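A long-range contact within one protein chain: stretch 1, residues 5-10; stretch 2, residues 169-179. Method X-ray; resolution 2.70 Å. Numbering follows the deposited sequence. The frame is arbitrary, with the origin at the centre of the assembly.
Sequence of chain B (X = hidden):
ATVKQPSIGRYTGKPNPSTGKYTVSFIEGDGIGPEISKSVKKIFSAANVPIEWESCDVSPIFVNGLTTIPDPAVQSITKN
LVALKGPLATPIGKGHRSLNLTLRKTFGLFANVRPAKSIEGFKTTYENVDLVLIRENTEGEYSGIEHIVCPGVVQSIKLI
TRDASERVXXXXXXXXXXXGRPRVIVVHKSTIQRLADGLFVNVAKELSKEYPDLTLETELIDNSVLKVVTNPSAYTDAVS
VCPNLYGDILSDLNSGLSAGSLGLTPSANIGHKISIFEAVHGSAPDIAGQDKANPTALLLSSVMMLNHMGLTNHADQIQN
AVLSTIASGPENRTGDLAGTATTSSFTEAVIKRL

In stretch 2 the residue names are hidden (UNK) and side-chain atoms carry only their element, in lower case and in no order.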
ATOM      1  N   GLN B   5      26.610 -20.984 -56.926  1.00 32.75           N
ATOM      2  CA  GLN B   5      25.486 -20.352 -56.206  1.00100.60           C
ATOM      3  C   GLN B   5      24.661 -21.322 -55.323  1.00 97.85           C
ATOM      4  O   GLN B   5      24.420 -22.464 -55.721  1.00 91.34           O
ATOM      5  CB  GLN B   5      24.575 -19.614 -57.196  1.00 90.30           C
ATOM      6  CG  GLN B   5      23.855 -18.404 -56.594  1.00 97.09           C
ATOM      7  CD  GLN B   5      24.774 -17.500 -55.746  1.00 98.03           C
ATOM      8  OE1 GLN B   5      25.980 -17.337 -56.021  1.00 58.77           O
ATOM      9  NE2 GLN B   5      24.194 -16.908 -54.707  1.00 94.54           N
ATOM     10  N   PRO B   6      24.236 -20.868 -54.118  1.00 96.94           N
ATOM     11  CA  PRO B   6      23.480 -21.733 -53.197  1.00 94.02           C
ATOM     12  C   PRO B   6      22.177 -22.274 -53.776  1.00 96.53           C
ATOM     13  O   PRO B   6      21.358 -21.490 -54.258  1.00101.64           O
ATOM     14  CB  PRO B   6      23.161 -20.804 -52.022  1.00 80.60           C
ATOM     15  CG  PRO B   6      24.244 -19.778 -52.042  1.00 66.86           C
ATOM     16  CD  PRO B   6      24.565 -19.570 -53.498  1.00 82.16           C
ATOM     17  N   SER B   7      21.992 -23.594 -53.711  1.00 94.56           N
ATOM     18  CA  SER B   7      20.771 -24.243 -54.186  1.00 94.18           C
ATOM     19  C   SER B   7      19.560 -23.947 -53.288  1.00 96.39           C
ATOM     20  O   SER B   7      18.409 -24.049 -53.727  1.00 80.61           O
ATOM     21  CB  SER B   7      20.980 -25.753 -54.303  1.00 83.09           C
ATOM     22  OG  SER B   7      19.799 -26.398 -54.743  1.00 81.99           O
ATOM     23  N   ILE B   8      19.834 -23.563 -52.040  1.00 88.20           N
ATOM     24  CA  ILE B   8      18.803 -23.337 -51.027  1.00 75.74           C
ATOM     25  C   ILE B   8      17.803 -22.232 -51.362  1.00 85.04           C
ATOM     26  O   ILE B   8      16.598 -22.478 -51.454  1.00 92.72           O
ATOM     27  CB  ILE B   8      19.423 -23.012 -49.662  1.00 77.41           C
ATOM     28  CG1 ILE B   8      20.036 -24.260 -49.044  1.00 70.92           C
ATOM     29  CG2 ILE B   8      18.364 -22.509 -48.734  1.00 80.97           C
ATOM     30  CD1 ILE B   8      19.012 -25.303 -48.672  1.00 80.98           C
ATOM     31  N   GLY B   9      18.284 -21.006 -51.510  1.00 60.91           N
ATOM     32  CA  GLY B   9      17.391 -19.937 -51.905  1.00 66.03           C
ATOM     33  C   GLY B   9      17.646 -19.453 -53.317  1.00 86.44           C
ATOM     34  O   GLY B   9      17.697 -18.246 -53.551  1.00 86.86           O
ATOM     35  N   ARG B  10      17.800 -20.390 -54.256  1.00 96.73           N
ATOM     36  CA  ARG B  10      18.175 -20.078 -55.642  1.00 86.53           C
ATOM     37  C   ARG B  10      17.279 -19.053 -56.316  1.00 82.18           C
ATOM     38  O   ARG B  10      16.056 -19.114 -56.200  1.00 74.47           O
ATOM     39  CB  ARG B  10      18.194 -21.347 -56.493  1.00 87.46           C
ATOM     40  CG  ARG B  10      19.524 -22.066 -56.502  1.00107.99           C
ATOM     41  CD  ARG B  10      20.496 -21.460 -57.505  1.00104.92           C
ATOM     42  NE  ARG B  10      20.493 -22.189 -58.773  1.00119.61           N
ATOM     43  CZ  ARG B  10      21.083 -23.368 -58.962  1.00121.54           C
ATOM     44  NH1 ARG B  10      21.717 -23.957 -57.954  1.00100.12           N
ATOM     45  NH2 ARG B  10      21.039 -23.966 -60.153  1.00114.44           N
ATOM     46  N   UNK B 169      21.337 -24.043 -41.494  1.00 24.54           N
ATOM     47  CA  UNK B 169      22.594 -24.755 -41.474  1.00 38.78           C
ATOM     48  C   UNK B 169      22.936 -25.249 -42.885  1.00 41.52           C
ATOM     49  O   UNK B 169      24.068 -25.085 -43.335  1.00 38.40           O
ATOM     50  c   UNK B 169      23.878 -26.665 -40.510  1.00 26.68           C
ATOM     51  c   UNK B 169      22.461 -26.156 -37.891  1.00 28.83           C
ATOM     52  c   UNK B 169      22.544 -25.188 -39.030  1.00 28.99           C
ATOM     53  c   UNK B 169      22.617 -25.845 -40.408  1.00 36.07           C
ATOM     54  N   UNK B 170      21.965 -25.801 -43.605  1.00 45.92           N
ATOM     55  CA  UNK B 170      22.191 -26.107 -45.030  1.00 52.31           C
ATOM     56  C   UNK B 170      22.695 -24.872 -45.747  1.00 45.25           C
ATOM     57  O   UNK B 170      23.725 -24.910 -46.405  1.00 46.31           O
ATOM     58  c   UNK B 170      20.933 -26.612 -45.756  1.00 41.76           C
ATOM     59  n   UNK B 170      20.383 -32.263 -46.623  1.00 71.00           N
ATOM     60  c   UNK B 170      20.671 -28.077 -45.591  1.00 49.83           C
ATOM     61  c   UNK B 170      19.899 -31.057 -46.388  1.00 69.02           C
ATOM     62  c   UNK B 170      19.952 -28.644 -46.780  1.00 51.89           C
ATOM     63  n   UNK B 170      20.416 -30.006 -47.000  1.00 73.05           N
ATOM     64  n   UNK B 170      18.884 -30.893 -45.544  1.00 85.64           N
ATOM     65  N   UNK B 171      21.967 -23.774 -45.603  1.00 36.08           N
ATOM     66  CA  UNK B 171      22.310 -22.556 -46.298  1.00 36.13           C
ATOM     67  C   UNK B 171      23.697 -22.104 -45.931  1.00 30.65           C
ATOM     68  O   UNK B 171      24.394 -21.561 -46.767  1.00 31.20           O
ATOM     69  c   UNK B 171      20.977 -20.086 -48.117  1.00 42.75           C
ATOM     70  c   UNK B 171      21.306 -21.439 -46.017  1.00 39.78           C
ATOM     71  c   UNK B 171      21.558 -20.218 -46.861  1.00 39.11           C
ATOM     72  c   UNK B 171      21.216 -18.981 -48.901  1.00 29.25           C
ATOM     73  c   UNK B 171      22.399 -19.208 -46.420  1.00 37.93           C
ATOM     74  c   UNK B 171      22.657 -18.098 -47.206  1.00 37.76           C
ATOM     75  c   UNK B 171      22.060 -17.995 -48.444  1.00 44.81           C
ATOM     76  o   UNK B 171      22.309 -16.895 -49.227  1.00 54.58           O
ATOM     77  N   UNK B 172      24.116 -22.344 -44.697  1.00 30.38           N
ATOM     78  CA  UNK B 172      25.427 -21.873 -44.264  1.00 38.52           C
ATOM     79  C   UNK B 172      26.501 -22.639 -44.967  1.00 30.81           C
ATOM     80  O   UNK B 172      27.532 -22.083 -45.308  1.00 32.20           O
ATOM     81  c   UNK B 172      25.608 -22.002 -42.768  1.00 20.62           C
ATOM     82  N   UNK B 173      26.265 -23.928 -45.149  1.00 28.49           N
ATOM     83  CA  UNK B 173      27.197 -24.768 -45.892  1.00 48.78           C
ATOM     84  C   UNK B 173      27.296 -24.323 -47.366  1.00 36.21           C
ATOM     85  O   UNK B 173      28.363 -23.971 -47.836  1.00 32.86           O
ATOM     86  c   UNK B 173      28.584 -26.943 -44.169  1.00 46.38           C
ATOM     87  c   UNK B 173      29.003 -27.554 -42.988  1.00 47.88           C
ATOM     88  c   UNK B 173      26.796 -26.242 -45.785  1.00 33.78           C
ATOM     89  c   UNK B 173      26.745 -28.100 -42.463  1.00 35.33           C
ATOM     90  c   UNK B 173      28.076 -28.128 -42.132  1.00 33.21           C
ATOM     91  c   UNK B 173      26.323 -27.487 -43.637  1.00 49.62           C
ATOM     92  c   UNK B 173      27.243 -26.903 -44.507  1.00 54.38           C
ATOM     93  N   UNK B 174      26.165 -24.316 -48.064  1.00 32.30           N
ATOM     94  CA  UNK B 174      26.066 -23.919 -49.464  1.00 36.45           C
ATOM     95  C   UNK B 174      26.556 -22.500 -49.756  1.00 41.13           C
ATOM     96  O   UNK B 174      26.930 -22.171 -50.874  1.00 60.68           O
ATOM     97  c   UNK B 174      23.288 -25.978 -50.955  1.00 88.21           C
ATOM     98  o   UNK B 174      23.811 -26.059 -52.095  1.00 93.64           O
ATOM     99  o   UNK B 174      22.100 -26.272 -50.709  1.00 80.42           O
ATOM    100  c   UNK B 174      24.136 -25.502 -49.800  1.00 46.98           C
ATOM    101  c   UNK B 174      24.638 -24.100 -49.972  1.00 26.08           C
ATOM    102  N   UNK B 175      26.575 -21.666 -48.739  1.00 43.64           N
ATOM    103  CA  UNK B 175      27.072 -20.316 -48.884  1.00 41.72           C
ATOM    104  C   UNK B 175      28.579 -20.288 -48.642  1.00 37.16           C
ATOM    105  O   UNK B 175      29.287 -19.445 -49.178  1.00 40.49           O
ATOM    106  c   UNK B 175      27.679 -17.306 -47.310  1.00 23.92           C
ATOM    107  c   UNK B 175      27.987 -15.962 -47.476  1.00 33.86           C
ATOM    108  c   UNK B 175      27.285 -15.209 -48.420  1.00 51.45           C
ATOM    109  c   UNK B 175      25.985 -17.139 -49.006  1.00 38.10           C
ATOM    110  c   UNK B 175      26.673 -17.915 -48.072  1.00 35.11           C
ATOM    111  o   UNK B 175      27.577 -13.867 -48.608  1.00 36.51           O
ATOM    112  c   UNK B 175      26.342 -19.382 -47.900  1.00 37.95           C
ATOM    113  c   UNK B 175      26.282 -15.800 -49.184  1.00 32.37           C
ATOM    114  N   UNK B 176      29.079 -21.198 -47.824  1.00 30.08           N
ATOM    115  CA  UNK B 176      30.509 -21.258 -47.614  1.00 43.22           C
ATOM    116  C   UNK B 176      31.179 -21.805 -48.884  1.00 53.73           C
ATOM    117  O   UNK B 176      32.172 -21.262 -49.372  1.00 36.89           O
ATOM    118  c   UNK B 176      30.820 -22.110 -46.428  1.00 39.28           C
ATOM    119  N   UNK B 177      30.614 -22.882 -49.416  1.00 45.88           N
ATOM    120  CA  UNK B 177      31.029 -23.416 -50.701  1.00 55.50           C
ATOM    121  C   UNK B 177      30.975 -22.326 -51.783  1.00 52.54           C
ATOM    122  O   UNK B 177      31.960 -22.073 -52.462  1.00 60.09           O
ATOM    123  c   UNK B 177      29.096 -26.089 -52.749  1.00 38.23           C
ATOM    124  c   UNK B 177      30.158 -25.017 -52.502  1.00 46.76           C
ATOM    125  n   UNK B 177      27.415 -28.273 -52.443  1.00 38.95           N
ATOM    126  c   UNK B 177      28.650 -28.377 -51.970  1.00 62.69           C
ATOM    127  n   UNK B 177      29.061 -29.502 -51.373  1.00 45.87           N
ATOM    128  n   UNK B 177      29.467 -27.340 -52.098  1.00 49.52           N
ATOM    129  c   UNK B 177      30.145 -24.605 -51.056  1.00 52.06           C
ATOM    130  N   UNK B 178      29.838 -21.655 -51.908  1.00 56.41           N
ATOM    131  CA  UNK B 178      29.643 -20.591 -52.900  1.00 52.46           C
ATOM    132  C   UNK B 178      30.543 -19.330 -52.817  1.00 44.60           C
ATOM    133  O   UNK B 178      30.606 -18.563 -53.764  1.00 59.52           O
ATOM    134  c   UNK B 178      28.170 -20.178 -52.945  1.00 42.10           C
ATOM    135  N   UNK B 179      31.228 -19.100 -51.712  1.00 38.73           N
ATOM    136  CA  UNK B 179      32.143 -17.973 -51.645  1.00 28.83           C
ATOM    137  C   UNK B 179      33.553 -18.469 -51.350  1.00 53.55           C
ATOM    138  O   UNK B 179      34.433 -17.673 -51.013  1.00 53.37           O
ATOM    139  c   UNK B 179      31.758 -16.950 -50.546  1.00 48.71           C
ATOM    140  c   UNK B 179      31.651 -17.620 -49.176  1.00 44.59           C
ATOM    141  c   UNK B 179      30.458 -16.260 -50.865  1.00 37.41           C
ATOM    142  c   UNK B 179      31.529 -16.625 -48.038  1.00 46.02           C
TER

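Position 169 carries four side-chain carbons, forked at the first, with one arm two carbons long, and none reaches stretch 1: Ile169. It is buried, as suits an aliphatic residue.

At position 170, three carbons lead to a nitrogen and then to a carbon bearing two more nitrogens. The CB, pointing toward stretch 1, lies 3.7 Å from Ile8 CD1. This is Arg170, whose charged end leads away to hydrogen bonds elsewhere in the structure. The aliphatic root thus serves the contact without stranding the guanidinium group.

Position 171 shows one carbon, then a six-carbon ring bearing one oxygen, with ring carbons against Ile8 and Pro6: Tyr171. Ile8 CG2 meets the ring edge, 3.6 Å from Tyr171 CD1, and Pro6 CB lies 4.1 Å from Tyr171 CE1. A broad ring can reach both residues although its CA-to-CB bond points sideways.

A single carbon at position 172 identifies Ala172, and one carbon followed by a plain six-carbon ring at 173 identifies Phe173. Both are buried, out of reach of stretch 1, and apolar as such places favour.

Position 174 has three carbons, the third carrying two oxygens, one of them close to the backbone of Ser7: Glu174. Ser7 N donates a weak hydrogen bond of 3.5 Å to Glu174 OE2, whereas Glu174 OE1 lies 3.3 Å from Ile8 CG1. The CA-to-CB bond points toward stretch 1, and the chain is long enough to bring an acceptor to the loop's backbone.

At 175, one carbon and a six-carbon ring with one oxygen, the ring approaching Pro6, give Tyr175. Its CA-to-CB bond points sideways, and Tyr175 CD2 is 4.4 Å from Pro6 CG, a slight apolar contact. The lone carbon at 176 marks Ala176, buried and remote from stretch 1. Position 177, with three carbons, a nitrogen and a carbon bearing two more nitrogens, touches nothing on stretch 1: Arg177. An exposed site suits this long charged chain, whose NE and NH2 are hydrogen-bonded elsewhere.

At 178, a single side-chain carbon, pointing toward stretch 1 and lying 3.7 Å from Pro6 CD, makes this Ala178. Its CB is also 4.2 Å from Gln5 CA, so a small side chain suits this close approach. Four carbons forked at the first, one arm two carbons long, none touching stretch 1, make 179 Ile179; its partly exposed site tolerates an aliphatic chain, and this contact places no demand on it.

The contact therefore sets an irregular segment against a helix. Positions 170 and 171, then 174 and 175, then 178 recur about once per helical turn and so provide the surface that stretch 1 meets; Pro6 and Ile8 supply most of the apolar packing opposite, and Glu174 adds the single hydrogen bond across it.

Stretch 2 169-179: IRYAFEYARAI
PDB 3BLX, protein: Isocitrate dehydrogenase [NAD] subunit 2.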